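Local coordinates for protein carboxylic ester hydrolase (Aspergillus niger, PDB 7K4O) that hydrolyses ester bonds of tannins as a secreted fungal tannin acyl hydrolase of the serine esterase type, probably releasing gallic acid, at residues S47-S52 / Q183-G188; I208-F213 / G464-N469; I412-D417 / Q479-V484. One frame throughout, in Å; residues are numbered along the deposited sequence. Where two conformers were deposited one is given.

Contact 1 (S47-S52 / Q183-G188). With GDE (3,4,5-trihydroxybenzoic acid), chain J; MAN (alpha-D-mannopyranose), chain B.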
loop_
_atom_site.group_PDB
_atom_site.type_symbol
_atom_site.label_atom_id
_atom_site.label_comp_id
_atom_site.label_asym_id
_atom_site.label_seq_id
_atom_site.Cartn_x
_atom_site.Cartn_y
_atom_site.Cartn_z
ATOM N N SER A 47 1.090 14.297 -9.147
ATOM C CA SER A 47 1.128 13.246 -8.105
ATOM C C SER A 47 2.512 12.677 -8.111
ATOM O O SER A 47 3.188 12.772 -9.126
ATOM C CB SER A 47 0.072 12.146 -8.403
ATOM O OG SER A 47 0.207 11.068 -7.510
ATOM N N GLU A 48 2.925 12.003 -7.054
ATOM C CA GLU A 48 4.147 11.192 -7.125
ATOM C C GLU A 48 3.910 9.899 -7.927
ATOM O O GLU A 48 4.891 9.223 -8.211
ATOM C CB GLU A 48 4.648 10.898 -5.720
ATOM C CG GLU A 48 4.948 12.207 -4.960
ATOM C CD GLU A 48 5.905 12.066 -3.786
ATOM O OE1 GLU A 48 5.815 11.048 -3.070
ATOM O OE2 GLU A 48 6.795 12.930 -3.641
ATOM N N PHE A 49 2.645 9.571 -8.221
ATOM C CA PHE A 49 2.299 8.275 -8.883
ATOM C C PHE A 49 2.107 8.400 -10.402
ATOM O O PHE A 49 1.926 7.350 -11.037
ATOM C CB PHE A 49 1.035 7.691 -8.270
ATOM C CG PHE A 49 1.240 7.352 -6.812
ATOM C CD1 PHE A 49 2.078 6.317 -6.470
ATOM C CD2 PHE A 49 0.555 8.034 -5.823
ATOM C CE1 PHE A 49 2.266 5.975 -5.130
ATOM C CE2 PHE A 49 0.761 7.712 -4.486
ATOM C CZ PHE A 49 1.629 6.702 -4.159
ATOM N N TYR A 50 2.034 9.611 -10.936
ATOM C CA TYR A 50 1.888 9.820 -12.391
ATOM C C TYR A 50 2.561 11.126 -12.796
ATOM O O TYR A 50 2.670 12.056 -12.016
ATOM C CB TYR A 50 0.417 9.740 -12.817
ATOM C CG TYR A 50 -0.576 10.515 -12.007
ATOM C CD1 TYR A 50 -0.743 11.885 -12.131
ATOM C CD2 TYR A 50 -1.362 9.866 -11.055
ATOM C CE1 TYR A 50 -1.660 12.570 -11.359
ATOM C CE2 TYR A 50 -2.325 10.542 -10.337
ATOM C CZ TYR A 50 -2.473 11.911 -10.456
ATOM O OH TYR A 50 -3.388 12.617 -9.704
ATOM N N PRO A 51 3.008 11.200 -14.052
ATOM C CA PRO A 51 3.573 12.452 -14.565
ATOM C C PRO A 51 2.532 13.562 -14.586
ATOM O O PRO A 51 1.291 13.338 -14.678
ATOM C CB PRO A 51 4.008 12.101 -15.990
ATOM C CG PRO A 51 4.063 10.604 -16.036
ATOM C CD PRO A 51 3.059 10.094 -15.010
ATOM N N SER A 52 3.026 14.809 -14.508
ATOM C CA SER A 52 2.146 15.987 -14.566
ATOM C C SER A 52 1.462 16.065 -15.915
ATOM O O SER A 52 2.068 15.733 -16.958
ATOM C CB SER A 52 2.911 17.246 -14.213
ATOM O OG SER A 52 3.358 17.103 -12.855
ATOM N N GLN A 183 -4.551 0.542 -10.014
ATOM C CA GLN A 183 -3.404 1.310 -9.442
ATOM C C GLN A 183 -3.764 1.800 -8.036
ATOM O O GLN A 183 -4.731 2.555 -7.883
ATOM C CB GLN A 183 -2.951 2.451 -10.360
ATOM C CG GLN A 183 -1.721 3.193 -9.842
ATOM C CD GLN A 183 -1.247 4.263 -10.814
ATOM O OE1 GLN A 183 -2.060 4.851 -11.520
ATOM N NE2 GLN A 183 0.084 4.455 -10.867
ATOM N N GLY A 184 -2.987 1.380 -7.048
ATOM C CA GLY A 184 -3.237 1.848 -5.685
ATOM C C GLY A 184 -2.081 1.552 -4.759
ATOM O O GLY A 184 -1.176 0.775 -5.121
ATOM N N CYS A 185 -2.097 2.151 -3.559
ATOM C CA CYS A 185 -0.973 2.018 -2.597
ATOM C C CYS A 185 -1.584 1.915 -1.176
ATOM O O CYS A 185 -2.611 2.520 -0.892
ATOM C CB CYS A 185 -0.012 3.220 -2.718
ATOM S SG CYS A 185 1.697 2.924 -2.140
ATOM N N SER A 186 -0.913 1.159 -0.334
ATOM C CA SER A 186 -1.215 1.018 1.114
ATOM C C SER A 186 -2.537 0.252 1.292
ATOM O O SER A 186 -2.577 -0.894 0.841
ATOM C CB SER A 186 -1.183 2.347 1.799
ATOM O OG SER A 186 -1.012 2.154 3.190
ATOM N N GLU A 187 -3.549 0.817 1.932
ATOM C CA GLU A 187 -4.872 0.157 1.920
ATOM C C GLU A 187 -5.245 -0.076 0.439
ATOM O O GLU A 187 -5.861 -1.123 0.081
ATOM C CB GLU A 187 -5.911 0.997 2.652
ATOM C CG GLU A 187 -7.374 0.620 2.389
ATOM C CD GLU A 187 -7.743 -0.850 2.552
ATOM O OE1 GLU A 187 -8.682 -1.299 1.823
ATOM O OE2 GLU A 187 -7.081 -1.597 3.370
ATOM N N GLY A 188 -4.961 0.900 -0.419
ATOM C CA GLY A 188 -5.187 0.702 -1.866
ATOM C C GLY A 188 -4.413 -0.462 -2.431
ATOM O O GLY A 188 -4.900 -1.142 -3.398
HETATM O OAA GDE J . -3.527 3.120 3.746
HETATM O OAB GDE J . -1.911 4.316 4.672
HETATM O OAC GDE J . -4.372 -0.526 7.274
HETATM O OAD GDE J . 0.030 1.110 8.152
HETATM O OAE GDE J . -1.954 -0.593 8.709
HETATM C CAF GDE J . -3.519 1.373 5.958
HETATM C CAG GDE J . -1.270 2.212 6.404
HETATM C CAH GDE J . -2.656 3.302 4.650
HETATM C CAI GDE J . -3.357 0.408 6.964
HETATM C CAJ GDE J . -1.119 1.261 7.446
HETATM C CAK GDE J . -2.491 2.277 5.749
HETATM C CAL GDE J . -2.134 0.374 7.688
HETATM C C1 MAN B . 8.488 16.126 -16.540
HETATM C C2 MAN B . 7.140 15.565 -16.000
HETATM C C3 MAN B . 7.335 15.298 -14.510
HETATM C C4 MAN B . 8.423 14.260 -14.246
HETATM C C5 MAN B . 9.711 14.692 -14.975
HETATM C C6 MAN B . 10.751 13.625 -15.103
HETATM O O2 MAN B . 6.809 14.335 -16.656
HETATM O O3 MAN B . 6.033 14.941 -14.062
HETATM O O4 MAN B . 8.676 14.185 -12.841
HETATM O O5 MAN B . 9.472 15.106 -16.339
HETATM O O6 MAN B . 12.040 14.186 -15.686
HETATM O O HOH W 1 1.476 6.211 -13.484
#

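Contact 2 (I208-F213 / G464-N469). With GDE (3,4,5-trihydroxybenzoic acid), chain J.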
loop_
_atom_site.group_PDB
_atom_site.type_symbol
_atom_site.label_atom_id
_atom_site.label_comp_id
_atom_site.label_asym_id
_atom_site.label_seq_id
_atom_site.Cartn_x
_atom_site.Cartn_y
_atom_site.Cartn_z
ATOM N N ILE A 208 0.617 -2.129 -7.587
ATOM C CA ILE A 208 0.388 -2.245 -6.119
ATOM C C ILE A 208 1.585 -1.713 -5.347
ATOM O O ILE A 208 2.662 -2.290 -5.479
ATOM C CB ILE A 208 0.054 -3.683 -5.732
ATOM C CG1 ILE A 208 -1.283 -4.072 -6.354
ATOM C CG2 ILE A 208 0.032 -3.799 -4.203
ATOM C CD1 ILE A 208 -1.564 -5.535 -6.355
ATOM N N GLY A 209 1.349 -0.644 -4.613
ATOM C CA GLY A 209 2.341 -0.128 -3.664
ATOM C C GLY A 209 2.100 -0.591 -2.230
ATOM O O GLY A 209 0.920 -0.549 -1.787
ATOM N N ALA A 210 3.183 -0.922 -1.504
ATOM C CA ALA A 210 3.243 -1.151 -0.023
ATOM C C ALA A 210 1.882 -1.553 0.538
ATOM O O ALA A 210 1.233 -0.790 1.250
ATOM C CB ALA A 210 3.735 0.105 0.657
ATOM N N PRO A 211 1.401 -2.753 0.208
ATOM C CA PRO A 211 0.037 -3.113 0.550
ATOM C C PRO A 211 -0.160 -3.394 2.047
ATOM O O PRO A 211 0.670 -4.124 2.637
ATOM C CB PRO A 211 -0.216 -4.344 -0.317
ATOM C CG PRO A 211 1.144 -4.957 -0.539
ATOM C CD PRO A 211 2.062 -3.767 -0.625
ATOM N N ALA A 212 -1.292 -2.930 2.565
ATOM C CA ALA A 212 -1.732 -3.236 3.943
ATOM C C ALA A 212 -2.389 -4.620 4.029
ATOM O O ALA A 212 -3.463 -4.745 4.665
ATOM C CB ALA A 212 -2.604 -2.153 4.431
ATOM N N PHE A 213 -1.769 -5.623 3.403
ATOM C CA PHE A 213 -2.257 -7.017 3.511
ATOM C C PHE A 213 -1.640 -7.670 4.774
ATOM O O PHE A 213 -1.013 -6.997 5.616
ATOM C CB PHE A 213 -2.047 -7.754 2.203
ATOM C CG PHE A 213 -0.637 -7.898 1.703
ATOM C CD1 PHE A 213 0.462 -7.626 2.481
ATOM C CD2 PHE A 213 -0.443 -8.357 0.395
ATOM C CE1 PHE A 213 1.740 -7.857 1.982
ATOM C CE2 PHE A 213 0.832 -8.536 -0.113
ATOM C CZ PHE A 213 1.910 -8.354 0.705
ATOM N N GLY A 464 9.626 6.566 1.761
ATOM C CA GLY A 464 8.794 6.447 2.964
ATOM C C GLY A 464 7.595 5.571 2.643
ATOM O O GLY A 464 7.772 4.571 1.923
ATOM N N HIS A 465 6.442 5.975 3.149
ATOM C CA HIS A 465 5.199 5.195 3.015
ATOM C C HIS A 465 4.435 5.706 1.795
ATOM O O HIS A 465 3.814 6.738 1.901
ATOM C CB HIS A 465 4.378 5.267 4.292
ATOM C CG HIS A 465 3.138 4.469 4.144
ATOM N ND1 HIS A 465 3.169 3.139 3.712
ATOM C CD2 HIS A 465 1.853 4.804 4.323
ATOM C CE1 HIS A 465 1.918 2.709 3.640
ATOM N NE2 HIS A 465 1.127 3.708 4.012
ATOM N N CYS A 466 4.559 5.003 0.677
ATOM C CA CYS A 466 3.882 5.353 -0.586
ATOM C C CYS A 466 4.215 6.788 -0.987
ATOM O O CYS A 466 3.324 7.482 -1.482
ATOM C CB CYS A 466 2.380 5.228 -0.413
ATOM S SG CYS A 466 1.910 3.499 -0.160
ATOM N N ALA A 467 5.427 7.237 -0.702
ATOM C CA ALA A 467 5.807 8.649 -0.964
ATOM C C ALA A 467 7.300 8.761 -0.824
ATOM O O ALA A 467 7.944 7.887 -0.196
ATOM C CB ALA A 467 5.128 9.623 -0.045
ATOM N N THR A 468 7.811 9.863 -1.344
ATOM C CA THR A 468 9.232 10.242 -1.132
ATOM C C THR A 468 9.429 10.567 0.351
ATOM O O THR A 468 8.441 10.835 1.098
ATOM C CB THR A 468 9.628 11.405 -2.046
ATOM O OG1 THR A 468 8.691 12.454 -1.841
ATOM C CG2 THR A 468 9.610 10.992 -3.495
ATOM N N ASN A 469 10.700 10.620 0.709
ATOM C CA ASN A 469 11.153 10.800 2.107
ATOM C C ASN A 469 11.988 12.098 2.163
ATOM O O ASN A 469 13.036 12.108 1.545
ATOM C CB ASN A 469 11.951 9.577 2.502
ATOM C CG ASN A 469 12.379 9.584 3.959
ATOM O OD1 ASN A 469 12.235 10.614 4.654
ATOM N ND2 ASN A 469 12.971 8.468 4.346
HETATM O OAA GDE J . -3.527 3.120 3.746
HETATM O OAB GDE J . -1.911 4.316 4.672
HETATM O OAC GDE J . -4.372 -0.526 7.274
HETATM O OAD GDE J . 0.030 1.110 8.152
HETATM O OAE GDE J . -1.954 -0.593 8.709
HETATM C CAF GDE J . -3.519 1.373 5.958
HETATM C CAG GDE J . -1.270 2.212 6.404
HETATM C CAH GDE J . -2.656 3.302 4.650
HETATM C CAI GDE J . -3.357 0.408 6.964
HETATM C CAJ GDE J . -1.119 1.261 7.446
HETATM C CAK GDE J . -2.491 2.277 5.749
HETATM C CAL GDE J . -2.134 0.374 7.688
#

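Contact 3 (I412-D417 / Q479-V484). With MAN (alpha-D-mannopyranose), chain B; NAG (2-acetamido-2-deoxy-beta-D-glucopyranose), chain C; FWN (2-[2-(2-ethoxyethoxy)ethoxy]ethanol), chain S.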
loop_
_atom_site.group_PDB
_atom_site.type_symbol
_atom_site.label_atom_id
_atom_site.label_comp_id
_atom_site.label_asym_id
_atom_site.label_seq_id
_atom_site.Cartn_x
_atom_site.Cartn_y
_atom_site.Cartn_z
ATOM N N ILE A 412 2.946 -5.408 -11.021
ATOM C CA ILE A 412 4.102 -4.579 -10.572
ATOM C C ILE A 412 3.804 -4.203 -9.118
ATOM O O ILE A 412 2.792 -3.551 -8.855
ATOM C CB ILE A 412 4.313 -3.321 -11.444
ATOM C CG1 ILE A 412 4.741 -3.700 -12.851
ATOM C CG2 ILE A 412 5.286 -2.384 -10.761
ATOM C CD1 ILE A 412 4.748 -2.546 -13.809
ATOM N N HIS A 413 4.637 -4.683 -8.222
ATOM C CA HIS A 413 4.519 -4.460 -6.770
ATOM C C HIS A 413 5.757 -3.676 -6.321
ATOM O O HIS A 413 6.881 -4.106 -6.624
ATOM C CB HIS A 413 4.402 -5.832 -6.132
ATOM C CG HIS A 413 4.261 -5.912 -4.653
ATOM N ND1 HIS A 413 4.124 -7.131 -4.039
ATOM C CD2 HIS A 413 4.282 -4.981 -3.676
ATOM C CE1 HIS A 413 4.048 -6.937 -2.719
ATOM N NE2 HIS A 413 4.140 -5.647 -2.459
ATOM N N PHE A 414 5.555 -2.608 -5.588
ATOM C CA PHE A 414 6.703 -1.806 -5.086
ATOM C C PHE A 414 6.501 -1.458 -3.624
ATOM O O PHE A 414 5.383 -1.445 -3.109
ATOM C CB PHE A 414 6.935 -0.556 -5.937
ATOM C CG PHE A 414 5.831 0.449 -5.896
ATOM C CD1 PHE A 414 4.715 0.297 -6.715
ATOM C CD2 PHE A 414 5.914 1.558 -5.066
ATOM C CE1 PHE A 414 3.668 1.192 -6.618
ATOM C CE2 PHE A 414 4.876 2.455 -4.996
ATOM C CZ PHE A 414 3.768 2.285 -5.800
ATOM N N HIS A 415 7.606 -1.138 -2.948
ATOM C CA HIS A 415 7.580 -0.833 -1.508
ATOM C C HIS A 415 8.783 0.048 -1.136
ATOM O O HIS A 415 9.911 -0.330 -1.496
ATOM C CB HIS A 415 7.538 -2.151 -0.726
ATOM C CG HIS A 415 7.002 -2.018 0.648
ATOM N ND1 HIS A 415 6.125 -2.965 1.174
ATOM C CD2 HIS A 415 7.215 -1.093 1.633
ATOM C CE1 HIS A 415 5.812 -2.607 2.407
ATOM N NE2 HIS A 415 6.447 -1.460 2.725
ATOM N N GLY A 416 8.572 1.126 -0.412
ATOM C CA GLY A 416 9.690 1.965 0.049
ATOM C C GLY A 416 10.597 1.249 1.028
ATOM O O GLY A 416 10.108 0.593 1.951
ATOM N N ASP A 417 11.915 1.404 0.886
ATOM C CA ASP A 417 12.918 0.784 1.789
ATOM C C ASP A 417 12.818 1.407 3.183
ATOM O O ASP A 417 13.224 0.699 4.126
ATOM C CB ASP A 417 14.350 0.977 1.233
ATOM C CG ASP A 417 14.787 -0.221 0.427
ATOM O OD1 ASP A 417 15.063 -1.243 1.055
ATOM O OD2 ASP A 417 14.877 -0.104 -0.828
ATOM N N GLN A 479 7.241 6.931 -10.634
ATOM C CA GLN A 479 6.172 7.871 -10.992
ATOM C C GLN A 479 5.489 7.457 -12.300
ATOM O O GLN A 479 4.487 8.056 -12.663
ATOM C CB GLN A 479 6.763 9.280 -11.100
ATOM C CG GLN A 479 5.722 10.375 -11.332
ATOM C CD GLN A 479 6.373 11.767 -11.363
ATOM O OE1 GLN A 479 7.380 11.954 -12.064
ATOM N NE2 GLN A 479 5.754 12.737 -10.704
ATOM N N THR A 480 5.961 6.430 -12.962
ATOM C CA THR A 480 5.522 6.114 -14.342
ATOM C C THR A 480 4.985 4.678 -14.416
ATOM O O THR A 480 5.147 3.998 -15.425
ATOM C CB THR A 480 6.687 6.413 -15.309
ATOM O OG1 THR A 480 7.855 5.671 -14.938
ATOM C CG2 THR A 480 6.927 7.911 -15.426
ATOM N N ASN A 481 4.359 4.176 -13.340
ATOM C CA ASN A 481 3.967 2.759 -13.337
ATOM C C ASN A 481 2.859 2.470 -14.345
ATOM O O ASN A 481 2.842 1.331 -14.846
ATOM C CB ASN A 481 3.582 2.281 -11.952
ATOM C CG ASN A 481 4.777 2.191 -11.033
ATOM O OD1 ASN A 481 5.935 2.101 -11.484
ATOM N ND2 ASN A 481 4.507 2.108 -9.730
ATOM N N MET A 482 1.945 3.386 -14.606
ATOM C CA MET A 482 0.850 3.102 -15.565
ATOM C C MET A 482 1.443 2.952 -16.977
ATOM O O MET A 482 1.146 1.959 -17.692
ATOM C CB MET A 482 -0.202 4.192 -15.534
ATOM C CG MET A 482 -1.393 3.878 -16.369
ATOM S SD MET A 482 -2.323 2.397 -15.760
ATOM C CE MET A 482 -3.732 2.616 -16.858
ATOM N N ALA A 483 2.369 3.838 -17.341
ATOM C CA ALA A 483 3.019 3.717 -18.667
ATOM C C ALA A 483 3.801 2.400 -18.745
ATOM O O ALA A 483 3.757 1.735 -19.806
ATOM C CB ALA A 483 3.924 4.922 -18.950
ATOM N N VAL A 484 4.515 2.016 -17.682
ATOM C CA VAL A 484 5.331 0.778 -17.704
ATOM C C VAL A 484 4.408 -0.433 -17.835
ATOM O O VAL A 484 4.730 -1.395 -18.584
ATOM C CB VAL A 484 6.263 0.725 -16.477
ATOM C CG1 VAL A 484 6.902 -0.647 -16.296
ATOM C CG2 VAL A 484 7.308 1.822 -16.587
HETATM C C1 MAN B . 8.488 16.126 -16.540
HETATM C C2 MAN B . 7.140 15.565 -16.000
HETATM C C3 MAN B . 7.335 15.298 -14.510
HETATM C C4 MAN B . 8.423 14.260 -14.246
HETATM C C5 MAN B . 9.711 14.692 -14.975
HETATM C C6 MAN B . 10.751 13.625 -15.103
HETATM O O2 MAN B . 6.809 14.335 -16.656
HETATM O O3 MAN B . 6.033 14.941 -14.062
HETATM O O4 MAN B . 8.676 14.185 -12.841
HETATM O O5 MAN B . 9.472 15.106 -16.339
HETATM O O6 MAN B . 12.040 14.186 -15.686
HETATM C C1 NAG C . 10.861 6.838 -17.191
HETATM C C2 NAG C . 9.884 7.181 -18.276
HETATM C C3 NAG C . 10.425 8.372 -19.080
HETATM C C4 NAG C . 10.723 9.537 -18.138
HETATM C C5 NAG C . 11.679 9.041 -17.062
HETATM C C6 NAG C . 12.015 10.103 -16.012
HETATM C C7 NAG C . 8.512 5.444 -19.184
HETATM C C8 NAG C . 8.238 4.269 -20.003
HETATM N N2 NAG C . 9.705 6.047 -19.116
HETATM O O3 NAG C . 9.422 8.783 -20.021
HETATM O O4 NAG C . 11.376 10.552 -18.952
HETATM O O5 NAG C . 11.055 7.953 -16.374
HETATM O O6 NAG C . 12.842 9.569 -15.023
HETATM O O7 NAG C . 7.557 5.850 -18.600
HETATM O O4 FWN S . 0.798 5.083 -23.883
HETATM C C5 FWN S . 1.643 4.785 -22.823
HETATM C C6 FWN S . 2.466 3.557 -22.972
HETATM O O7 FWN S . 3.776 3.528 -22.594
HETATM C C8 FWN S . 4.731 3.930 -23.495
HETATM C C9 FWN S . 6.010 4.439 -22.941
HETATM O O10 FWN S . 6.141 5.807 -22.750
HETATM C C11 FWN S . 7.377 6.400 -22.937
HETATM C C12 FWN S . 7.494 7.829 -22.580
HETATM O O13 FWN S . 6.586 8.672 -23.193
HETATM C C14 FWN S . 6.481 9.972 -22.730
HETATM C C1 FWN S . 5.369 10.854 -23.198
#

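Contact 1 (S47-S52 / Q183-G188)
Phe49 and Gln183 meet where the turn ahead of strand 50-66 approaches strand 179-185. Gln183 reaches across as a straight rod: with CG anti to the backbone N (chi1 -176°), the extended chain through CB, CG and CD carries the amide toward the Phe49 carbonyl, and NE2 is the atom that makes the contact. It comes within 3.4 Å of Phe49 O, and a water that donates to Phe49 O at 2.7 Å takes a weak bond from NE2. The Phe49 ring points to Cys185, two residues on from Gln183, and its CZ lies 4.1 Å from Cys185 CB, which approaches obliquely. Cys185 SG sits 5.3 Å from the ring centroid, again oblique, a loose sulfur-aromatic contact. Just before Phe49 in the chain, Ser47 OG accepts from Phe49 N at 2.9 Å in an ST turn that shapes the backbone carrying the phenyl group. Beyond Cys185 the chain turns sharply through Ser186, consistent with the nucleophile elbow of an alpha/beta hydrolase, and Glu187 N donates to GDE OAA. The contact lies beside the end of strand 179-185, just before helix 187-196, while Cys185 is joined by a disulfide to Cys466 in the loop after strand 455-460.

Contact 2 (I208-F213 / G464-N469)
Ala210 CB rests against Cys466 SG at 3.9 Å, the closer-packed part of the contact between the end of strand 205-209 and the loop that follows strand 455-460. The sulfur is turned anti to its own carbonyl carbon (chi1 -67°), a setting that lets it lie over one face of the His465 ring, toward its rim, while meeting the alanine methyl. Gly209 adds a longer approach through its carbonyl, 4.5 Å from O to Cys466 SG. Ser186, His465 and Asp419 are arranged as expected for, and probably form, the Ser-His-Asp triad of alpha/beta hydrolases, with His465 ND1 hydrogen-bonded to Asp419 OD2. Where the contact faces the pocket, packing is looser. Ala210 O lies near the plane of the imidazole, at its edge, but stays 4.3 Å from His465 CE1, and no hydrogen bond crosses between the segments. The ligand occupies this side instead. His465 NE2 has two partners, Ser186 OG and the ligand carboxylate: it donates to GDE OAB in the ring plane over 3.2 Å, with an N-H...O angle of 155°. Ala212, the centre of an inverse gamma turn, touches the trihydroxyphenyl ring through its CB, 3.7 Å from GDE CAI.

Contact 3 (I412-D417 / Q479-V484)
Strand 410-416 and the first turn of helix 481-491 come closest at Ile412 and Asn481, whose CA atoms are 7.8 Å apart, a spacing that is bridged by side chains with no hydrogen bond across. Ile412, Phe414, Asn481 and Val484 point across toward the other segment, and all are buried. At one end Ile412 extends its longer branch toward the helix: CG1 is held anti to the carbonyl carbon and chi2 is 171°, so that CD1 leads and meets Val484 CG1 at 3.8 Å, the two side chains crossing at about a right angle. Val484 lies three residues after Asn481 in the helix and so on the same flank, and its CG1, anti to the backbone N, is the branch that meets Ile412. Two residues along the strand, Phe414 meets the amide of Asn481. ND2 comes to the ring obliquely, 3.4 Å from Phe414 CE1 and 3.5 Å from CD1, and the amide and ring planes are 58° apart, so the groups are far from stacked. Leu498 of strand 498-502 also packs on Ile412, Asn481 and Val484, while Pro478 touches Phe414. On another side of the same turn the surroundings are carbohydrate: Gln479 OE1 accepts from MAN O4 at 2.7 Å, and Thr480 and Ala483 lie against the acetamido oxygen of NAG. This is the strand-to-helix packing of an alpha/beta hydrolase core, in which a helix covers the central sheet. Its chemistry implies a joint held by dispersion between the aliphatic tips, with the amide nitrogen beside the phenyl ring possibly adding a weak electrostatic attraction, though the oblique approach makes it no regular stack.

From the N terminus, residues 47-52 meet 183-188 first, and contact 1 closes a loop of 130 residues before either of the others opens. Contact 2 then opens at 208-213 and contact 3 at 412-417; they cross, because 464-469 closes contact 2 before 479-484 closes contact 3. Strands 179-185, 205-209 and 410-416 lie side by side in the central sheet, so each contact ties one of three adjacent strands to a more distant piece of chain. Backbone bonds from 208-213 to 412-417 join contacts 2 and 3, a disulfide joins contacts 1 and 2, and Gln479 joins contact 3 to the turn of contact 1 through Ser47 O.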